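Local coordinates for protein processed glycerol phosphate lipoteichoic acid synthase 2 (Bacillus subtilis, PDB 2W8D) that belongs to the alkaline phosphatase clan, with a sulfatase-type domain that holds a magnesium ion, at residues 57-60 with 61-65; 233-236 with 237-241. All coordinates share one frame; numbering follows the deposited sequence.

Interaction 1 of 2, residues 57-60 with 61-65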
loop_
_atom_site.group_PDB
_atom_site.type_symbol
_atom_site.label_atom_id
_atom_site.label_comp_id
_atom_site.label_asym_id
_atom_site.label_seq_id
_atom_site.Cartn_x
_atom_site.Cartn_y
_atom_site.Cartn_z
ATOM N N THR A 57 4.460 -15.643 10.034
ATOM C CA THR A 57 4.681 -15.352 8.599
ATOM C C THR A 57 6.108 -15.742 8.079
ATOM O O THR A 57 6.896 -14.866 7.688
ATOM C CB THR A 57 4.312 -13.889 8.272
ATOM O OG1 THR A 57 5.073 -13.005 9.097
ATOM C CG2 THR A 57 2.824 -13.625 8.553
ATOM N N PRO A 58 6.448 -17.058 8.093
ATOM C CA PRO A 58 7.840 -17.440 7.787
ATOM C C PRO A 58 8.373 -16.998 6.411
ATOM O O PRO A 58 9.575 -16.707 6.290
ATOM C CB PRO A 58 7.832 -18.997 7.875
ATOM C CG PRO A 58 6.386 -19.403 7.657
ATOM C CD PRO A 58 5.628 -18.243 8.405
ATOM N N PHE A 59 7.532 -16.954 5.378
ATOM C CA PHE A 59 8.051 -16.460 4.091
ATOM C C PHE A 59 8.397 -14.974 4.126
ATOM O O PHE A 59 9.467 -14.561 3.660
ATOM C CB PHE A 59 7.108 -16.738 2.914
ATOM C CG PHE A 59 7.771 -16.581 1.580
ATOM C CD1 PHE A 59 8.746 -17.507 1.162
ATOM C CD2 PHE A 59 7.465 -15.486 0.765
ATOM C CE1 PHE A 59 9.379 -17.400 -0.102
ATOM C CE2 PHE A 59 8.081 -15.333 -0.478
ATOM C CZ PHE A 59 9.049 -16.315 -0.937
ATOM N N LEU A 60 7.489 -14.190 4.697
ATOM C CA LEU A 60 7.639 -12.739 4.759
ATOM C C LEU A 60 8.834 -12.421 5.634
ATOM O O LEU A 60 9.626 -11.541 5.293
ATOM C CB LEU A 60 6.346 -12.064 5.241
ATOM C CG LEU A 60 5.179 -12.202 4.221
ATOM C CD1 LEU A 60 3.846 -11.549 4.696
ATOM C CD2 LEU A 60 5.499 -11.710 2.801
ATOM N N ASN A 61 8.984 -13.158 6.735
ATOM C CA ASN A 61 10.192 -13.077 7.580
ATOM C C ASN A 61 11.494 -13.290 6.823
ATOM O O ASN A 61 12.451 -12.545 7.022
ATOM C CB ASN A 61 10.130 -14.062 8.767
ATOM C CG ASN A 61 8.944 -13.809 9.650
ATOM O OD1 ASN A 61 8.254 -12.785 9.517
ATOM N ND2 ASN A 61 8.670 -14.748 10.538
ATOM N N LYS A 62 11.537 -14.289 5.953
ATOM C CA LYS A 62 12.767 -14.541 5.192
ATOM C C LYS A 62 13.084 -13.319 4.309
ATOM O O LYS A 62 14.209 -12.847 4.270
ATOM C CB LYS A 62 12.669 -15.825 4.360
ATOM C CG LYS A 62 14.021 -16.347 3.920
ATOM C CD LYS A 62 13.925 -17.527 2.948
ATOM C CE LYS A 62 13.376 -17.119 1.588
ATOM N NZ LYS A 62 13.721 -18.142 0.551
ATOM N N LEU A 63 12.080 -12.780 3.654
ATOM C CA LEU A 63 12.267 -11.567 2.849
ATOM C C LEU A 63 12.756 -10.395 3.689
ATOM O O LEU A 63 13.602 -9.617 3.250
ATOM C CB LEU A 63 10.948 -11.167 2.180
ATOM C CG LEU A 63 10.315 -12.212 1.270
ATOM C CD1 LEU A 63 9.060 -11.656 0.675
ATOM C CD2 LEU A 63 11.303 -12.630 0.158
ATOM N N ALA A 64 12.167 -10.261 4.877
ATOM C CA ALA A 64 12.554 -9.257 5.828
ATOM C C ALA A 64 14.003 -9.414 6.238
ATOM O O ALA A 64 14.654 -8.417 6.535
ATOM C CB ALA A 64 11.623 -9.285 7.061
ATOM N N HIS A 65 14.523 -10.648 6.221
ATOM C CA HIS A 65 15.874 -10.882 6.701
ATOM C C HIS A 65 16.920 -11.177 5.642
ATOM O O HIS A 65 18.100 -11.316 5.972
ATOM C CB HIS A 65 15.883 -11.936 7.818
ATOM C CG HIS A 65 15.242 -11.440 9.070
ATOM N ND1 HIS A 65 15.828 -10.481 9.867
ATOM C CD2 HIS A 65 14.036 -11.707 9.624
ATOM C CE1 HIS A 65 15.029 -10.209 10.881
ATOM N NE2 HIS A 65 13.936 -10.943 10.759
HETATM O O HOH W 1 6.106 -14.171 11.888
#
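The carboxamide of Asn-61 lies with one face over the carbonyl oxygen of Thr-57, so that Thr-57 O stands 3.0 Å from Asn-61 CG, almost straight above the plane. The amide folds back this way because CG is anti to its own carbonyl carbon (chi1 -59°), and the same oxygen takes the backbone bond from Asn-61 N at 2.9 Å, nearly linear at 173°. At the amide's edges, ND2 donates to water 1 (3.0 Å), which also accepts from Thr-57 N at 2.9 Å, and to Glu-55 OE1, while OD1 accepts from Asp-48 N; together these fix the amide's rotation. The second flat group, the Phe-59 ring, is met obliquely from the next turn: Leu-63 CD1 comes within 4.0 Å of Phe-59 CE2, and the Lys-62 chain, bent at chi3, brings CE to 4.3 Å from Phe-59 CE1. Leu-60 CD2 reaches the same Leu-63 CD1 at 4.1 Å, making that methyl a shared apolar point. Together the segments span all of helix 58-65, about two turns. Thr-57 occupies the N-cap position without a capping bond from its side chain; instead the carboxylate of Asp-232, on helix 219-244, accepts from Phe-59 N and Leu-60 N. Leu-60 and Leu-63 pack helix 58-65 onto the central sheet, on Met-255 of strand 251-257 and Phe-293 of strand 292-296, and Phe-59 faces helix 219-244.

Interaction 2 of 2, residues 233-236 with 237-241; sequences QSIE and QFFND
Ile-235 and Phe-239 lie side by side one turn apart, an i to i+4 pair on the sheet-facing side of helix 219-244 in the alpha/beta fold of the alkaline phosphatase clan. The touching branch is Ile-235 CG2, placed anti to the backbone N while CG1 sits beside it (chi1 -62°), and this methyl comes 3.8 Å from Phe-239 CE1. A second i to i+4 pair runs along a more open side of the helix: Glu-236 and Asn-240 point the same way, with Glu-236 CG 3.8 Å from Asn-240 ND2. Their carboxylate and amide planes are turned 53° apart, and the approach is made by the aliphatic part of the glutamate.

Beneath both pairs run the regular i to i+4 backbone bonds of an alpha helix, which set their spacing; one of them is Asn-240 N to Glu-236 O at 2.9 Å. Phe-238 N bonds Ser-234 O at 3.0 Å and is close to straight, at 172°. The Ser-234 hydroxyl is tied back to Tyr-230 O, a turn earlier in the same helix.

Further out, Ile-235 and Phe-238 face strand 33-39, Ile-235 and Phe-239 reach Met-255 of strand 251-257, and helices 58-65 and 171-183 pack alongside. The contact with helix 171-183 is mixed: Phe-238 stacks on Phe-175 and touches Met-179, while Gln-233 OE1 bonds Lys-172 NZ and Asp-241 OD2 forms a salt bridge with Lys-176 NZ. The Phe-239 ring meets the preceding turn obliquely: CD1 is 3.4 Å from Ile-235 O, the same oxygen that accepts Phe-239 N at 2.8 Å.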
loop_
_atom_site.group_PDB
_atom_site.type_symbol
_atom_site.label_atom_id
_atom_site.label_comp_id
_atom_site.label_asym_id
_atom_site.label_seq_id
_atom_site.Cartn_x
_atom_site.Cartn_y
_atom_site.Cartn_z
ATOM N N GLN A 233 1.652 -18.355 3.269
ATOM C CA GLN A 233 1.791 -19.483 2.338
ATOM C C GLN A 233 1.413 -19.129 0.907
ATOM O O GLN A 233 2.051 -19.600 -0.028
ATOM C CB GLN A 233 1.005 -20.691 2.840
ATOM C CG GLN A 233 1.524 -21.187 4.206
ATOM C CD GLN A 233 0.733 -22.359 4.793
ATOM O OE1 GLN A 233 -0.477 -22.486 4.583
ATOM N NE2 GLN A 233 1.423 -23.219 5.534
ATOM N N SER A 234 0.384 -18.305 0.738
ATOM C CA SER A 234 -0.076 -17.847 -0.564
ATOM C C SER A 234 0.981 -17.016 -1.261
ATOM O O SER A 234 1.138 -17.123 -2.457
ATOM C CB SER A 234 -1.333 -16.970 -0.424
ATOM O OG SER A 234 -2.393 -17.629 0.249
ATOM N N ILE A 235 1.684 -16.161 -0.525
ATOM C CA ILE A 235 2.716 -15.312 -1.121
ATOM C C ILE A 235 3.892 -16.193 -1.550
ATOM O O ILE A 235 4.422 -16.032 -2.659
ATOM C CB ILE A 235 3.218 -14.202 -0.156
ATOM C CG1 ILE A 235 2.076 -13.250 0.221
ATOM C CG2 ILE A 235 4.447 -13.465 -0.759
ATOM C CD1 ILE A 235 1.184 -12.874 -0.966
ATOM N N GLU A 236 4.273 -17.114 -0.669
ATOM C CA GLU A 236 5.280 -18.151 -0.983
ATOM C C GLU A 236 4.963 -18.878 -2.290
ATOM O O GLU A 236 5.809 -18.941 -3.190
ATOM C CB GLU A 236 5.433 -19.166 0.176
ATOM C CG GLU A 236 6.329 -20.389 -0.179
ATOM C CD GLU A 236 6.513 -21.392 0.959
ATOM O OE1 GLU A 236 5.673 -21.475 1.875
ATOM O OE2 GLU A 236 7.510 -22.146 0.916
ATOM N N GLN A 237 3.743 -19.403 -2.418
ATOM C CA GLN A 237 3.358 -20.094 -3.668
ATOM C C GLN A 237 3.467 -19.129 -4.859
ATOM O O GLN A 237 4.115 -19.439 -5.844
ATOM C CB GLN A 237 1.963 -20.723 -3.552
ATOM C CG GLN A 237 1.301 -21.113 -4.872
ATOM C CD GLN A 237 -0.193 -20.792 -4.895
ATOM O OE1 GLN A 237 -0.922 -21.187 -3.989
ATOM N NE2 GLN A 237 -0.655 -20.064 -5.940
ATOM N N PHE A 238 2.876 -17.951 -4.759
ATOM C CA PHE A 238 3.001 -16.919 -5.806
ATOM C C PHE A 238 4.455 -16.672 -6.248
ATOM O O PHE A 238 4.755 -16.657 -7.455
ATOM C CB PHE A 238 2.352 -15.623 -5.332
ATOM C CG PHE A 238 2.228 -14.558 -6.381
ATOM C CD1 PHE A 238 1.706 -14.844 -7.662
ATOM C CD2 PHE A 238 2.542 -13.236 -6.066
ATOM C CE1 PHE A 238 1.539 -13.818 -8.630
ATOM C CE2 PHE A 238 2.365 -12.185 -7.029
ATOM C CZ PHE A 238 1.858 -12.486 -8.320
ATOM N N PHE A 239 5.349 -16.483 -5.280
ATOM C CA PHE A 239 6.783 -16.342 -5.556
ATOM C C PHE A 239 7.381 -17.572 -6.232
ATOM O O PHE A 239 8.123 -17.426 -7.194
ATOM C CB PHE A 239 7.560 -16.046 -4.265
ATOM C CG PHE A 239 7.715 -14.579 -3.951
ATOM C CD1 PHE A 239 6.625 -13.742 -3.906
ATOM C CD2 PHE A 239 8.962 -14.052 -3.692
ATOM C CE1 PHE A 239 6.781 -12.402 -3.597
ATOM C CE2 PHE A 239 9.111 -12.707 -3.387
ATOM C CZ PHE A 239 8.050 -11.902 -3.322
ATOM N N ASN A 240 7.084 -18.780 -5.748
ATOM C CA ASN A 240 7.587 -19.993 -6.420
ATOM C C ASN A 240 7.173 -19.994 -7.885
ATOM O O ASN A 240 7.995 -20.198 -8.761
ATOM C CB ASN A 240 7.096 -21.284 -5.753
ATOM C CG ASN A 240 7.705 -21.518 -4.379
ATOM O OD1 ASN A 240 8.880 -21.213 -4.116
ATOM N ND2 ASN A 240 6.902 -22.080 -3.485
ATOM N N ASP A 241 5.895 -19.733 -8.143
ATOM C CA ASP A 241 5.374 -19.679 -9.523
ATOM C C ASP A 241 5.956 -18.532 -10.355
ATOM O O ASP A 241 6.203 -18.705 -11.535
ATOM C CB ASP A 241 3.843 -19.669 -9.547
ATOM C CG ASP A 241 3.229 -21.004 -9.116
ATOM O OD1 ASP A 241 3.946 -22.020 -9.054
ATOM O OD2 ASP A 241 2.012 -21.043 -8.831
#

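In the fold
Interactions 1 and 2 illustrate how two short helical segments, each built locally, lock together across a helix-helix interface. Their centres lie about 12 Å apart. Phe-59 is the main bridge: its ring meets that of Phe-239 edge-to-face, with Phe-59 CZ 3.6 Å from Phe-239 CD2, and Phe-59 CG is 3.8 Å from Glu-236 CB. Leu-60 CD2 adds a contact with Ile-235 CG2 at 4.1 Å. Both segments also touch strand 251-257 through Met-255. The magnesium ion, held by Glu-40, phosphorylated Thr-84, Asp-258 and His-259, is about 14 Å from the Ile-235 side chain; strands 33-39 and 251-257 end directly before Glu-40 and Asp-258.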